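Local coordinates for Endonuclease/exonuclease/phosphatase (Beutenbergia cavernae DSM 12333, PDB 4RUW), which is of unassigned function but belongs to the endonuclease/exonuclease/phosphatase family, pairing a DNase I-like domain that holds a zinc ion with an Ig-like domain, at residues L94-D100 with G144-V150; H64-A68 with H107-P111; A417-A421 with S433-L438. All coordinates share one frame; numbering follows the deposited sequence.

Interaction 1: L94-D100 with G144-V150. With ZN (zinc ion), chain B.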
loop_
_atom_site.group_PDB
_atom_site.type_symbol
_atom_site.label_atom_id
_atom_site.label_comp_id
_atom_site.label_asym_id
_atom_site.label_seq_id
_atom_site.Cartn_x
_atom_site.Cartn_y
_atom_site.Cartn_z
ATOM N N LEU A 94 -3.906 -9.564 6.347
ATOM C CA LEU A 94 -5.362 -9.542 6.402
ATOM C C LEU A 94 -5.848 -8.438 7.332
ATOM O O LEU A 94 -5.309 -8.253 8.430
ATOM C CB LEU A 94 -5.903 -10.878 6.896
ATOM C CG LEU A 94 -5.487 -12.106 6.090
ATOM C CD1 LEU A 94 -6.011 -13.384 6.744
ATOM C CD2 LEU A 94 -5.945 -12.010 4.641
ATOM N N ASN A 95 -6.860 -7.700 6.883
ATOM C CA ASN A 95 -7.559 -6.730 7.721
ATOM C C ASN A 95 -8.950 -7.248 8.065
ATOM O O ASN A 95 -9.509 -8.081 7.325
ATOM C CB ASN A 95 -7.718 -5.376 7.008
ATOM C CG ASN A 95 -6.402 -4.798 6.494
ATOM O OD1 ASN A 95 -6.346 -4.312 5.369
ATOM N ND2 ASN A 95 -5.363 -4.805 7.322
ATOM N N GLU A 96 -9.513 -6.752 9.163
ATOM C CA GLU A 96 -10.864 -7.102 9.598
ATOM C C GLU A 96 -10.993 -8.583 9.942
ATOM O O GLU A 96 -11.896 -9.276 9.474
ATOM C CB GLU A 96 -11.906 -6.677 8.565
ATOM C CG GLU A 96 -12.052 -5.173 8.440
ATOM C CD GLU A 96 -12.519 -4.534 9.734
ATOM O OE1 GLU A 96 -13.645 -4.845 10.176
ATOM O OE2 GLU A 96 -11.756 -3.732 10.316
ATOM N N VAL A 97 -10.080 -9.050 10.786
ATOM C CA VAL A 97 -10.122 -10.393 11.317
ATOM C C VAL A 97 -10.491 -10.273 12.792
ATOM O O VAL A 97 -9.799 -9.588 13.549
ATOM C CB VAL A 97 -8.743 -11.097 11.178
ATOM C CG1 VAL A 97 -8.848 -12.543 11.639
ATOM C CG2 VAL A 97 -8.214 -11.013 9.752
ATOM N N HIS A 98 -11.593 -10.904 13.195
ATOM C CA HIS A 98 -12.044 -10.799 14.581
ATOM C C HIS A 98 -11.584 -11.967 15.432
ATOM O O HIS A 98 -11.396 -13.088 14.948
ATOM C CB HIS A 98 -13.568 -10.664 14.690
ATOM C CG HIS A 98 -14.061 -9.273 14.427
ATOM N ND1 HIS A 98 -15.320 -8.855 14.819
ATOM C CD2 HIS A 98 -13.463 -8.224 13.821
ATOM C CE1 HIS A 98 -15.461 -7.579 14.455
ATOM N NE2 HIS A 98 -14.363 -7.183 13.853
ATOM N N ARG A 99 -11.397 -11.688 16.714
ATOM C CA ARG A 99 -11.188 -12.733 17.687
ATOM C C ARG A 99 -12.152 -12.424 18.824
ATOM O O ARG A 99 -11.880 -11.571 19.676
ATOM C CB ARG A 99 -9.731 -12.760 18.147
ATOM C CG ARG A 99 -9.430 -13.871 19.135
ATOM C CD ARG A 99 -7.994 -14.341 19.031
ATOM N NE ARG A 99 -7.047 -13.405 19.626
ATOM C CZ ARG A 99 -5.726 -13.550 19.564
ATOM N NH1 ARG A 99 -5.199 -14.583 18.921
ATOM N NH2 ARG A 99 -4.927 -12.662 20.135
ATOM N N ASP A 100 -13.305 -13.092 18.797
ATOM C CA ASP A 100 -14.438 -12.750 19.660
ATOM C C ASP A 100 -14.782 -13.872 20.624
ATOM O O ASP A 100 -14.777 -15.041 20.242
ATOM C CB ASP A 100 -15.712 -12.522 18.842
ATOM C CG ASP A 100 -15.617 -11.383 17.855
ATOM O OD1 ASP A 100 -14.789 -10.447 18.021
ATOM O OD2 ASP A 100 -16.416 -11.421 16.890
ATOM N N GLY A 144 -15.967 -8.755 25.008
ATOM C CA GLY A 144 -14.993 -9.775 24.685
ATOM C C GLY A 144 -14.701 -9.909 23.201
ATOM O O GLY A 144 -14.024 -10.851 22.790
ATOM N N SER A 145 -15.204 -8.979 22.393
ATOM C CA SER A 145 -14.902 -8.999 20.966
ATOM C C SER A 145 -13.618 -8.225 20.677
ATOM O O SER A 145 -13.187 -7.388 21.469
ATOM C CB SER A 145 -16.069 -8.430 20.159
ATOM O OG SER A 145 -16.347 -7.084 20.515
ATOM N N SER A 146 -13.003 -8.505 19.541
ATOM C CA SER A 146 -11.819 -7.762 19.141
ATOM C C SER A 146 -11.595 -7.860 17.650
ATOM O O SER A 146 -12.009 -8.826 17.013
ATOM C CB SER A 146 -10.572 -8.260 19.874
ATOM O OG SER A 146 -10.149 -9.523 19.398
ATOM N N ASN A 147 -10.953 -6.833 17.109
ATOM C CA ASN A 147 -10.509 -6.829 15.729
ATOM C C ASN A 147 -8.994 -6.772 15.686
ATOM O O ASN A 147 -8.361 -6.159 16.554
ATOM C CB ASN A 147 -11.075 -5.628 14.974
ATOM C CG ASN A 147 -10.670 -5.635 13.518
ATOM O OD1 ASN A 147 -11.177 -6.425 12.742
ATOM N ND2 ASN A 147 -9.704 -4.799 13.157
ATOM N N GLY A 148 -8.412 -7.403 14.675
ATOM C CA GLY A 148 -6.986 -7.308 14.448
ATOM C C GLY A 148 -6.609 -7.273 12.979
ATOM O O GLY A 148 -7.416 -7.605 12.095
ATOM N N ASN A 149 -5.373 -6.848 12.730
ATOM C CA ASN A 149 -4.684 -7.126 11.481
ATOM C C ASN A 149 -3.876 -8.398 11.670
ATOM O O ASN A 149 -3.378 -8.645 12.763
ATOM C CB ASN A 149 -3.783 -5.954 11.120
ATOM C CG ASN A 149 -4.561 -4.681 10.944
ATOM O OD1 ASN A 149 -5.546 -4.651 10.200
ATOM N ND2 ASN A 149 -4.152 -3.628 11.640
ATOM N N VAL A 150 -3.780 -9.215 10.627
ATOM C CA VAL A 150 -3.091 -10.495 10.726
ATOM C C VAL A 150 -2.022 -10.609 9.654
ATOM O O VAL A 150 -2.224 -10.153 8.528
ATOM C CB VAL A 150 -4.106 -11.665 10.604
ATOM C CG1 VAL A 150 -3.409 -13.004 10.351
ATOM C CG2 VAL A 150 -4.999 -11.729 11.842
HETATM ZN ZN ZN B . -16.718 -9.996 15.653
HETATM O O HOH W 1 -8.315 -4.386 10.470
HETATM O O HOH W 2 -8.238 -10.712 21.029
#
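Leu94 and Val150 pair through two backbone hydrogen bonds, and Leu94 N to Val150 O is 2.8 Å. On the same face Val97 lies across Val150, its CB 3.9 Å from Val150 CG2. Leu114 and Pro111 of helix 110-118 close over this apolar patch. The two strands are antiparallel neighbours in one of the central sheets of the DNase I-like fold. Between Leu94 and Val97 a beta bulge shifts the register by one residue. Asn95 ND2 gives a hydrogen bond of 2.9 Å to Asn149 OD1, with the donor well above the carbonyl plane. A water accepts from Glu96 N and Asn147 ND2 and donates to Asn149 OD1. Asn147 ND2 also bonds Thr131 OG1 of strand 125-133. Past the bulge, Asn147 OD1 sits at the edge of the His98 ring, 3.1 Å from His98 CD2. His98 ND1 and Asp100 OD2 bind the zinc. Asp100 OD1 accepts from Ser146 N at 3.0 Å, so the carboxylate is held at both oxygens. Ser146 OG, turned between its backbone N and carbonyl carbon (chi1 73°), donates to Arg99 O at 2.7 Å. The solvent side is looser: the exposed Arg99 side chain leads away, and a water bridges Arg99 NE and Ser146 OG.

Interaction 2: H64-A68 with H107-P111. With ZN (zinc ion), chain B.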
loop_
_atom_site.group_PDB
_atom_site.type_symbol
_atom_site.label_atom_id
_atom_site.label_comp_id
_atom_site.label_asym_id
_atom_site.label_seq_id
_atom_site.Cartn_x
_atom_site.Cartn_y
_atom_site.Cartn_z
ATOM N N HIS A 64 -13.385 -8.529 5.635
ATOM C CA HIS A 64 -14.732 -8.227 6.131
ATOM C C HIS A 64 -15.230 -9.313 7.105
ATOM O O HIS A 64 -16.370 -9.779 7.011
ATOM C CB HIS A 64 -15.698 -8.071 4.949
ATOM C CG HIS A 64 -17.030 -7.490 5.315
ATOM N ND1 HIS A 64 -18.209 -8.190 5.191
ATOM C CD2 HIS A 64 -17.365 -6.266 5.794
ATOM C CE1 HIS A 64 -19.218 -7.427 5.585
ATOM N NE2 HIS A 64 -18.729 -6.258 5.958
ATOM N N THR A 65 -14.372 -9.705 8.050
ATOM C CA THR A 65 -14.673 -10.777 9.014
ATOM C C THR A 65 -15.201 -12.060 8.374
ATOM O O THR A 65 -15.958 -12.809 8.998
ATOM C CB THR A 65 -15.607 -10.317 10.167
ATOM O OG1 THR A 65 -16.869 -9.864 9.659
ATOM C CG2 THR A 65 -14.960 -9.201 10.951
ATOM N N ALA A 66 -14.747 -12.328 7.152
ATOM C CA ALA A 66 -15.147 -13.508 6.374
ATOM C C ALA A 66 -16.639 -13.590 6.079
ATOM O O ALA A 66 -17.153 -14.660 5.766
ATOM C CB ALA A 66 -14.642 -14.810 7.015
ATOM N N VAL A 67 -17.318 -12.452 6.135
ATOM C CA VAL A 67 -18.728 -12.393 5.783
ATOM C C VAL A 67 -18.849 -11.827 4.373
ATOM O O VAL A 67 -18.487 -10.686 4.108
ATOM C CB VAL A 67 -19.528 -11.552 6.789
ATOM C CG1 VAL A 67 -20.976 -11.413 6.332
ATOM C CG2 VAL A 67 -19.448 -12.193 8.176
ATOM N N ALA A 68 -19.347 -12.649 3.461
ATOM C CA ALA A 68 -19.406 -12.292 2.055
ATOM C C ALA A 68 -20.605 -11.409 1.739
ATOM O O ALA A 68 -21.692 -11.635 2.255
ATOM C CB ALA A 68 -19.485 -13.553 1.225
ATOM N N HIS A 107 -18.000 -13.630 15.981
ATOM C CA HIS A 107 -17.314 -14.243 14.847
ATOM C C HIS A 107 -16.391 -15.376 15.281
ATOM O O HIS A 107 -15.722 -15.994 14.452
ATOM C CB HIS A 107 -16.486 -13.188 14.106
ATOM C CG HIS A 107 -17.314 -12.135 13.440
ATOM N ND1 HIS A 107 -17.570 -10.908 14.023
ATOM C CD2 HIS A 107 -17.961 -12.129 12.250
ATOM C CE1 HIS A 107 -18.338 -10.194 13.213
ATOM N NE2 HIS A 107 -18.598 -10.920 12.137
ATOM N N GLY A 108 -16.337 -15.634 16.584
ATOM C CA GLY A 108 -15.445 -16.640 17.127
ATOM C C GLY A 108 -13.980 -16.277 16.958
ATOM O O GLY A 108 -13.635 -15.113 16.765
ATOM N N ASP A 109 -13.116 -17.281 17.027
ATOM C CA ASP A 109 -11.671 -17.089 16.942
ATOM C C ASP A 109 -11.230 -17.224 15.483
ATOM O O ASP A 109 -10.778 -18.286 15.043
ATOM C CB ASP A 109 -10.963 -18.128 17.820
ATOM C CG ASP A 109 -9.482 -17.835 18.027
ATOM O OD1 ASP A 109 -8.875 -17.113 17.207
ATOM O OD2 ASP A 109 -8.920 -18.362 19.011
ATOM N N GLN A 110 -11.355 -16.144 14.721
ATOM C CA GLN A 110 -11.045 -16.235 13.293
ATOM C C GLN A 110 -9.574 -16.529 12.979
ATOM O O GLN A 110 -9.301 -17.289 12.054
ATOM C CB GLN A 110 -11.558 -15.015 12.524
ATOM C CG GLN A 110 -13.035 -14.759 12.760
ATOM C CD GLN A 110 -13.623 -13.834 11.727
ATOM O OE1 GLN A 110 -13.244 -12.666 11.629
ATOM N NE2 GLN A 110 -14.558 -14.352 10.941
ATOM N N PRO A 111 -8.622 -15.944 13.736
ATOM C CA PRO A 111 -7.232 -16.306 13.428
ATOM C C PRO A 111 -6.976 -17.807 13.595
ATOM O O PRO A 111 -6.285 -18.401 12.768
ATOM C CB PRO A 111 -6.425 -15.494 14.451
ATOM C CG PRO A 111 -7.292 -14.325 14.754
ATOM C CD PRO A 111 -8.687 -14.859 14.734
HETATM ZN ZN ZN B . -16.718 -9.996 15.653
#
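The zinc site of the DNase I-like domain is backed here by a loop. Residues 64-68 follow strand 55-62, and residues 107-111 run from a zinc ligand into helix 110-118. His107 ND1 binds the metal at 2.0 Å, and His98, Asp100 and His137 complete the site. Thr65 CB lies over one face of the His107 ring in a CH-pi contact, 3.8 Å from the ring centroid and 22° off the normal. It is offset toward the rim, 3.6 Å from both His107 CD2 and His107 NE2. Val67 CG2 approaches the same ring at its edge, 4.2 Å from His107 NE2. Thr65 OG1 is 3.2 Å from His107 NE2, but the angle is too poor for a hydrogen bond. Its bond goes to His64 O instead, at 2.7 Å, and a chi1 of 60° turns the hydroxyl back toward that carbonyl. Val67 N reaches His64 O from the opposite face of the carbonyl plane, so two donors grip this oxygen.

Gln110 opens the helix just after the N-cap residue Asp109. Its buried amide links three parts of the fold. Gln110 OE1 accepts from His98 N, and Gln110 NE2 also bonds Glu77. Toward the loop, Gln110 NE2 gives a nearly straight hydrogen bond of 2.8 Å to Thr65 O, which lies in the amide plane although the donor stands above the carbonyl plane.

Interaction 3: A417-A421 with S433-L438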
loop_
_atom_site.group_PDB
_atom_site.type_symbol
_atom_site.label_atom_id
_atom_site.label_comp_id
_atom_site.label_asym_id
_atom_site.label_seq_id
_atom_site.Cartn_x
_atom_site.Cartn_y
_atom_site.Cartn_z
ATOM N N ALA A 417 26.189 14.825 -9.736
ATOM C CA ALA A 417 24.915 14.585 -10.405
ATOM C C ALA A 417 23.744 15.148 -9.605
ATOM O O ALA A 417 23.822 15.309 -8.385
ATOM C CB ALA A 417 24.717 13.097 -10.661
ATOM N N ARG A 418 22.656 15.457 -10.296
ATOM C CA ARG A 418 21.459 15.932 -9.622
ATOM C C ARG A 418 20.217 15.399 -10.317
ATOM O O ARG A 418 20.254 15.037 -11.497
ATOM C CB ARG A 418 21.436 17.458 -9.567
ATOM C CG ARG A 418 21.493 18.109 -10.929
ATOM C CD ARG A 418 22.339 19.360 -10.888
ATOM N NE ARG A 418 23.707 19.081 -10.460
ATOM C CZ ARG A 418 24.441 19.924 -9.741
ATOM N NH1 ARG A 418 23.934 21.090 -9.364
ATOM N NH2 ARG A 418 25.678 19.600 -9.394
ATOM N N LEU A 419 19.122 15.349 -9.569
ATOM C CA LEU A 419 17.852 14.887 -10.092
ATOM C C LEU A 419 16.865 16.042 -10.043
ATOM O O LEU A 419 16.718 16.696 -9.005
ATOM C CB LEU A 419 17.332 13.716 -9.256
ATOM C CG LEU A 419 15.969 13.149 -9.656
ATOM C CD1 LEU A 419 16.020 12.615 -11.077
ATOM C CD2 LEU A 419 15.512 12.058 -8.696
ATOM N N GLU A 420 16.221 16.300 -11.176
ATOM C CA GLU A 420 15.214 17.340 -11.305
ATOM C C GLU A 420 13.855 16.691 -11.544
ATOM O O GLU A 420 13.751 15.721 -12.293
ATOM C CB GLU A 420 15.569 18.280 -12.470
ATOM C CG GLU A 420 14.569 19.416 -12.697
ATOM C CD GLU A 420 15.012 20.401 -13.770
ATOM O OE1 GLU A 420 16.003 20.125 -14.479
ATOM O OE2 GLU A 420 14.365 21.459 -13.904
ATOM N N ALA A 421 12.820 17.213 -10.892
ATOM C CA ALA A 421 11.453 16.809 -11.189
ATOM C C ALA A 421 10.647 18.062 -11.485
ATOM O O ALA A 421 10.661 19.020 -10.709
ATOM C CB ALA A 421 10.839 16.054 -10.022
ATOM N N SER A 433 9.615 23.399 -10.940
ATOM C CA SER A 433 10.829 22.605 -11.019
ATOM C C SER A 433 11.470 22.505 -9.644
ATOM O O SER A 433 11.499 23.479 -8.887
ATOM C CB SER A 433 11.814 23.235 -12.004
ATOM O OG SER A 433 13.056 22.551 -12.001
ATOM N N ARG A 434 11.989 21.326 -9.332
ATOM C CA ARG A 434 12.688 21.074 -8.082
ATOM C C ARG A 434 13.905 20.218 -8.413
ATOM O O ARG A 434 13.777 19.226 -9.143
ATOM C CB ARG A 434 11.737 20.342 -7.129
ATOM C CG ARG A 434 12.295 19.973 -5.801
ATOM C CD ARG A 434 11.212 19.417 -4.894
ATOM N NE ARG A 434 10.320 20.463 -4.392
ATOM C CZ ARG A 434 9.098 20.721 -4.858
ATOM N NH1 ARG A 434 8.580 20.005 -5.852
ATOM N NH2 ARG A 434 8.383 21.701 -4.317
ATOM N N THR A 435 15.064 20.585 -7.880
ATOM C CA THR A 435 16.290 19.855 -8.151
ATOM C C THR A 435 17.039 19.574 -6.853
ATOM O O THR A 435 17.082 20.428 -5.956
ATOM C CB THR A 435 17.218 20.649 -9.111
ATOM O OG1 THR A 435 16.483 21.027 -10.279
ATOM C CG2 THR A 435 18.428 19.810 -9.517
ATOM N N GLU A 436 17.610 18.374 -6.747
ATOM C CA GLU A 436 18.400 17.995 -5.582
ATOM C C GLU A 436 19.656 17.265 -6.052
ATOM O O GLU A 436 19.576 16.353 -6.885
ATOM C CB GLU A 436 17.587 17.079 -4.659
ATOM C CG GLU A 436 16.325 17.726 -4.089
ATOM C CD GLU A 436 15.451 16.762 -3.308
ATOM O OE1 GLU A 436 15.990 15.769 -2.770
ATOM O OE2 GLU A 436 14.218 16.996 -3.253
ATOM N N THR A 437 20.819 17.660 -5.538
ATOM C CA THR A 437 22.041 16.912 -5.828
ATOM C C THR A 437 21.998 15.558 -5.135
ATOM O O THR A 437 21.285 15.376 -4.150
ATOM C CB THR A 437 23.307 17.666 -5.383
ATOM O OG1 THR A 437 23.134 18.148 -4.046
ATOM C CG2 THR A 437 23.586 18.835 -6.310
ATOM N N LEU A 438 22.759 14.607 -5.666
ATOM C CA LEU A 438 22.801 13.260 -5.113
ATOM C C LEU A 438 24.055 13.057 -4.265
ATOM O O LEU A 438 24.791 14.003 -3.973
ATOM C CB LEU A 438 22.809 12.227 -6.245
ATOM C CG LEU A 438 21.839 12.447 -7.401
ATOM C CD1 LEU A 438 22.104 11.446 -8.512
ATOM C CD2 LEU A 438 20.401 12.346 -6.926
HETATM O O HOH W 3 25.788 15.117 -6.578
HETATM O O HOH W 4 18.207 21.032 -12.878
#
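Leu419 and Glu436 exchange two backbone hydrogen bonds, with Leu419 N to Glu436 O at 2.9 Å. Ala421 and Arg434, the next hydrogen-bonded pair, do the same, and Ala421 N to Arg434 O is 2.8 Å. Beyond the other end of the regular pairing, Leu438 N donates to Ala417 O at 3.0 Å. That oxygen also accepts from a water, which gives its second hydrogen to Leu438 O. The intervening pairs, Arg418 with Thr437 and Glu420 with Thr435, are non-hydrogen-bonded. There the alpha carbons approach carbonyls instead, as Glu420 CA does to Arg434 O.

The two strands form a beta hairpin in the Ig-like domain, and strand 430-437 is the outermost of its sheet. The backbones of Arg418 and Glu420 hydrogen-bond strand 378-384, at Arg384 and Val382.

Glu420, Thr435, Arg418 and Thr437 share one face. Glu420 is fully extended (chi1 180°), which carries its carboxylate past Thr435 to Ser433. Ser433 OG donates to Glu420 OE2 at 2.6 Å, on the anti side, 22° out of the carboxylate plane. Glu420 OE1 has a salt bridge with Arg384 and a weak bond from a water. Thr437 CG2 sits over the centre of the Arg418 guanidinium, 3.7 Å from Arg418 CZ. The polar end of Arg418 is held by Gly416 O.

On the other face Leu419, Ala421, Arg434 and Glu436 all touch Val340 of strand 334-342. Glu436 OE1 meets Arg338 in a salt bridge, and Arg434 NH1 bonds the carbonyls of Leu341 and Gly343. Leu438 CD1 lies 3.8 Å from Ala417 CB at the open end of the hairpin, and the side chain also touches Leu353 and Leu383.

How the interactions relate
Interactions 1 and 2 are both buried and share one metal site. Interaction 1 supplies two zinc ligands and interaction 2 a third. They touch directly: Asp100 OD2 lies 2.9 Å from His107 N, a probable hydrogen bond. Interaction 3 lies in the other domain, on the opposite side of the chain's centre, with its centre about 45 Å from that of interaction 1. It is partly exposed. Interactions 1 and 3 are both antiparallel strand pairs, but the first has a bulge and joins inner strands, whereas the third is a hairpin at a sheet edge. Interaction 2 has no strand pairing: a side-chain amide bonds a loop carbonyl and a threonine meets a ring face.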